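Flagellar protein (Xanthomonas campestris pv. campestris, PDB 3C12) caps the growing flagellar hook, a step essential for flagellar assembly, and may act as a scaffold; this chain is its C-terminal part, with Ig-like and tudor-like domains. Local coordinates at the interface of chains A and B. Coordinates in Å, arbitrary orientation; residue numbers count along the deposited sequence, not the author numbering. Chains: chain A/B, Flagellar protein.

Contact 1: the interface of chains A and B. Residues chain A 17-18, 102, 104, 133; chain B 17-18, 102, 104, 133.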
# COMPACT_ATOMS: atom_id res chain seq x y z
N PRO A 17 -5.68 -1.52 -1.40
CA PRO A 17 -4.26 -1.43 -1.08
C PRO A 17 -3.93 -2.49 -0.04
O PRO A 17 -4.50 -2.48 1.05
CB PRO A 17 -4.12 -0.02 -0.51
CG PRO A 17 -5.20 0.73 -1.21
CD PRO A 17 -6.35 -0.24 -1.15
N SER A 18 -3.02 -3.40 -0.37
CA SER A 18 -2.66 -4.45 0.57
C SER A 18 -1.18 -4.77 0.48
O SER A 18 -0.61 -4.83 -0.60
CB SER A 18 -3.48 -5.71 0.28
OG SER A 18 -3.24 -6.72 1.24
N ALA A 102 3.28 1.04 -4.60
CA ALA A 102 2.18 0.57 -3.76
C ALA A 102 1.45 -0.57 -4.44
O ALA A 102 1.15 -0.51 -5.62
CB ALA A 102 1.21 1.70 -3.50
N TYR A 104 -1.82 -3.09 -4.95
CA TYR A 104 -3.27 -3.16 -4.81
C TYR A 104 -3.67 -4.57 -5.14
O TYR A 104 -3.42 -5.06 -6.24
CB TYR A 104 -3.98 -2.17 -5.75
CG TYR A 104 -3.56 -0.74 -5.53
CD1 TYR A 104 -2.35 -0.27 -6.03
CD2 TYR A 104 -4.34 0.13 -4.76
CE1 TYR A 104 -1.90 1.03 -5.75
CE2 TYR A 104 -3.91 1.43 -4.47
CZ TYR A 104 -2.68 1.87 -4.97
OH TYR A 104 -2.21 3.14 -4.67
N ASN A 133 -11.44 2.16 1.48
CA ASN A 133 -10.11 1.73 1.16
C ASN A 133 -10.16 1.11 -0.22
O ASN A 133 -9.13 0.76 -0.78
CB ASN A 133 -9.59 0.70 2.17
CG ASN A 133 -9.25 1.31 3.51
OD1 ASN A 133 -8.36 0.84 4.20
ND2 ASN A 133 -9.97 2.36 3.89
N PRO B 17 -2.32 5.58 -0.13
CA PRO B 17 -1.52 4.36 -0.03
C PRO B 17 -0.20 4.59 -0.75
O PRO B 17 -0.20 4.87 -1.95
CB PRO B 17 -2.39 3.32 -0.73
CG PRO B 17 -3.77 3.83 -0.51
CD PRO B 17 -3.62 5.30 -0.76
N SER B 18 0.91 4.47 -0.04
CA SER B 18 2.21 4.68 -0.65
C SER B 18 3.25 3.72 -0.09
O SER B 18 3.28 3.48 1.11
CB SER B 18 2.66 6.13 -0.44
OG SER B 18 3.87 6.40 -1.12
N ALA B 102 -0.39 -2.51 5.16
CA ALA B 102 -0.37 -1.49 4.11
C ALA B 102 -0.08 -0.13 4.70
O ALA B 102 -0.64 0.25 5.72
CB ALA B 102 -1.71 -1.45 3.40
N TYR B 104 -0.03 4.03 4.59
CA TYR B 104 -0.73 5.19 4.04
C TYR B 104 0.06 6.40 4.45
O TYR B 104 0.25 6.67 5.63
CB TYR B 104 -2.17 5.30 4.57
CG TYR B 104 -3.00 4.07 4.27
CD1 TYR B 104 -2.86 2.91 5.03
CD2 TYR B 104 -3.87 4.04 3.18
CE1 TYR B 104 -3.55 1.74 4.71
CE2 TYR B 104 -4.58 2.88 2.85
CZ TYR B 104 -4.41 1.72 3.61
OH TYR B 104 -5.05 0.55 3.28
N ASN B 133 -7.50 7.45 -5.12
CA ASN B 133 -6.52 6.71 -4.35
C ASN B 133 -6.47 7.33 -2.97
O ASN B 133 -5.81 6.82 -2.08
CB ASN B 133 -5.14 6.77 -4.99
CG ASN B 133 -5.03 5.94 -6.25
OD1 ASN B 133 -3.97 5.42 -6.57
ND2 ASN B 133 -6.13 5.82 -6.98
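This is a two-fold symmetric, mainly apolar patch between two copies of the C-terminal part of FlgD. It brings the ends of the two 13-17 strands together on the symmetry axis. The pair is the deposited assembly; the structure alone does not show that it exists on the flagellum.

The centre is a proline pair. A:Pro17 and B:Pro17 touch through their CB and CG atoms, the two rings crossing obliquely. CG of A:Pro17 lies 3.5 Å from CG of B:Pro17, and the CB atoms of A:Pro17 and B:Pro17 are 3.8 Å apart. The stiff rings may limit movement where the chains touch. Each proline hides nearly 60 Å² of surface, more than any other residue of the patch.

The alanines reinforce the centre. CB of A:Ala102 points at the backbone of the other chain and stops 3.8 Å from the carbonyl O of B:Pro17. It also lies 4.2 Å from CA of B:Ser18. These are van der Waals contacts.

Tyrosine and asparagine form the outer flank. In A:Tyr104, on strand 103-115, CG is anti to the carbonyl carbon (chi1 -58°), and the phenol reaches across with its tip. A:Tyr104 and B:Asn133 cross at about a right angle, and the ring and amide planes are turned 54° from each other. The amide thus does not stack on the ring. The side chain of B:Asn133 also has CG beside its backbone N (chi1 -73°), and, as modelled, its oxygen branch OD1 faces the phenol.

No hydrogen bond crosses the patch, so shape and apolar packing carry it. The nearest polar approach puts the hydroxyl OH of A:Tyr104 3.4 Å from the amide oxygen OD1 of B:Asn133, with the carbonyl O of B:Pro17 next, 3.8 Å from the same OH.

Contact 2: the interface of chains A and B. Residues chain A 19, 86-88, 100-101; chain B 19, 86-88, 100-101.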
# COMPACT_ATOMS: atom_id res chain seq x y z
N ALA A 19 -0.54 -4.96 1.63
CA ALA A 19 0.87 -5.29 1.68
C ALA A 19 1.03 -6.80 1.56
O ALA A 19 2.15 -7.30 1.45
CB ALA A 19 1.49 -4.80 2.97
N GLY A 86 3.22 -11.90 2.31
CA GLY A 86 3.59 -10.52 2.07
C GLY A 86 4.09 -10.28 0.65
O GLY A 86 4.78 -11.13 0.08
N ILE A 87 3.72 -9.15 0.08
CA ILE A 87 4.16 -8.83 -1.27
C ILE A 87 4.75 -7.43 -1.38
O ILE A 87 4.18 -6.45 -0.91
CB ILE A 87 3.02 -8.97 -2.31
CG1 ILE A 87 3.56 -8.59 -3.69
CG2 ILE A 87 1.83 -8.10 -1.94
CD1 ILE A 87 2.52 -8.55 -4.77
N THR A 88 5.91 -7.36 -2.01
CA THR A 88 6.61 -6.10 -2.21
C THR A 88 6.88 -5.90 -3.70
O THR A 88 7.25 -6.83 -4.41
CB THR A 88 7.93 -6.09 -1.44
OG1 THR A 88 7.65 -6.15 -0.04
CG2 THR A 88 8.72 -4.82 -1.73
N LYS A 100 10.04 1.73 -4.89
CA LYS A 100 9.01 0.86 -4.34
C LYS A 100 7.65 1.40 -4.75
O LYS A 100 7.39 2.60 -4.63
CB LYS A 100 9.11 0.78 -2.81
CG LYS A 100 9.55 -0.58 -2.28
CD LYS A 100 9.79 -0.60 -0.75
CE LYS A 100 8.50 -0.52 0.10
NZ LYS A 100 7.61 -1.75 0.13
N LEU A 101 6.79 0.53 -5.25
CA LEU A 101 5.46 0.94 -5.68
C LEU A 101 4.40 0.33 -4.77
O LEU A 101 4.60 -0.76 -4.23
CB LEU A 101 5.20 0.48 -7.12
CG LEU A 101 6.22 0.83 -8.21
CD1 LEU A 101 5.83 0.07 -9.46
CD2 LEU A 101 6.26 2.33 -8.47
N ALA B 19 4.08 3.17 -0.96
CA ALA B 19 5.12 2.25 -0.53
C ALA B 19 6.36 3.05 -0.14
O ALA B 19 7.32 2.49 0.37
CB ALA B 19 5.46 1.28 -1.64
N GLY B 86 11.77 4.29 0.57
CA GLY B 86 10.82 3.20 0.69
C GLY B 86 10.49 2.89 2.14
O GLY B 86 11.35 2.94 3.01
N ILE B 87 9.22 2.58 2.40
CA ILE B 87 8.82 2.25 3.76
C ILE B 87 8.01 0.96 3.83
O ILE B 87 7.07 0.74 3.06
CB ILE B 87 7.99 3.38 4.42
CG1 ILE B 87 7.58 2.94 5.83
CG2 ILE B 87 6.77 3.73 3.59
CD1 ILE B 87 6.67 3.89 6.53
N THR B 88 8.40 0.09 4.75
CA THR B 88 7.73 -1.18 4.96
C THR B 88 7.28 -1.28 6.41
O THR B 88 8.00 -0.91 7.33
CB THR B 88 8.67 -2.34 4.62
OG1 THR B 88 8.98 -2.29 3.23
CG2 THR B 88 8.02 -3.68 4.94
N LYS B 100 2.67 -8.18 7.33
CA LYS B 100 2.95 -6.92 6.63
C LYS B 100 1.66 -6.13 6.54
O LYS B 100 0.62 -6.66 6.17
CB LYS B 100 3.52 -7.19 5.23
CG LYS B 100 4.99 -6.79 5.07
CD LYS B 100 5.59 -7.20 3.70
CE LYS B 100 5.07 -6.37 2.50
NZ LYS B 100 5.56 -4.94 2.40
N LEU B 101 1.73 -4.85 6.89
CA LEU B 101 0.56 -3.99 6.84
C LEU B 101 0.73 -2.93 5.75
O LEU B 101 1.84 -2.51 5.47
CB LEU B 101 0.35 -3.30 8.18
CG LEU B 101 0.31 -4.14 9.46
CD1 LEU B 101 0.32 -3.19 10.64
CD2 LEU B 101 -0.92 -5.04 9.50
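Two lysine side chains, one from each chain, reach over the partner in this symmetric strand-and-loop interface.

Packing along the lysine chain makes most of the contact. A:Lys100, on strand 98-101, lays its methylenes over B:Ala19 and residues 86-88 of B strand 83-93. Its CB lies 3.9 Å from CB of B:Ala19. Further out, CE passes two backbone carbonyl oxygens, O of B:Ala19 at 3.2 Å and O of B:Ile87 at 3.5 Å. The chain is extended at chi2 (174°) and then turns at chi3 and chi4 (both 72°), which curls the tip towards B:Thr88. The methyl CB of B:Ala19 also rests 3.4 Å from the backbone O of A:Leu101.

Polar contacts are few and weak. The side-chain amine NZ of A:Lys100 gives a weak hydrogen bond of 3.4 Å to the hydroxyl OG1 of B:Thr88. The two side chains cross at about a right angle. OG1 stands beside its own backbone N (chi1 -64°), with the methyl CG2 on the carbonyl side. The backbone O of B:Ile87 lies 3.9 Å from the same NZ and may ease its charge.

The two lysine tips also lie near each other without touching. NZ of A:Lys100 and NZ of B:Lys100 are 4.4 Å apart, which may be unfavourable if both are protonated.

In the deposited pair the site lets each copy lay a lysine over the other, which may hold them together; the structure alone does not show that this occurs in the hook cap.

The C-alpha centres of contact 1 and contact 2 are about 9 Å apart, so the two are neighbouring parts of one two-fold interface. They join through the sequence: residues 17 and 18 of contact 1 lead directly into residue 19 of contact 2, and residues 100 and 101 of contact 2 lead into residue 102 of contact 1. Residue 102 sits between strands 98-101 and 103-115, so the one stretch 100-104 serves both contacts. Contact 2 adds strand 83-93, while contact 1 adds the loop at residue 133. Together they should fix how the two copies are set against each other in this assembly.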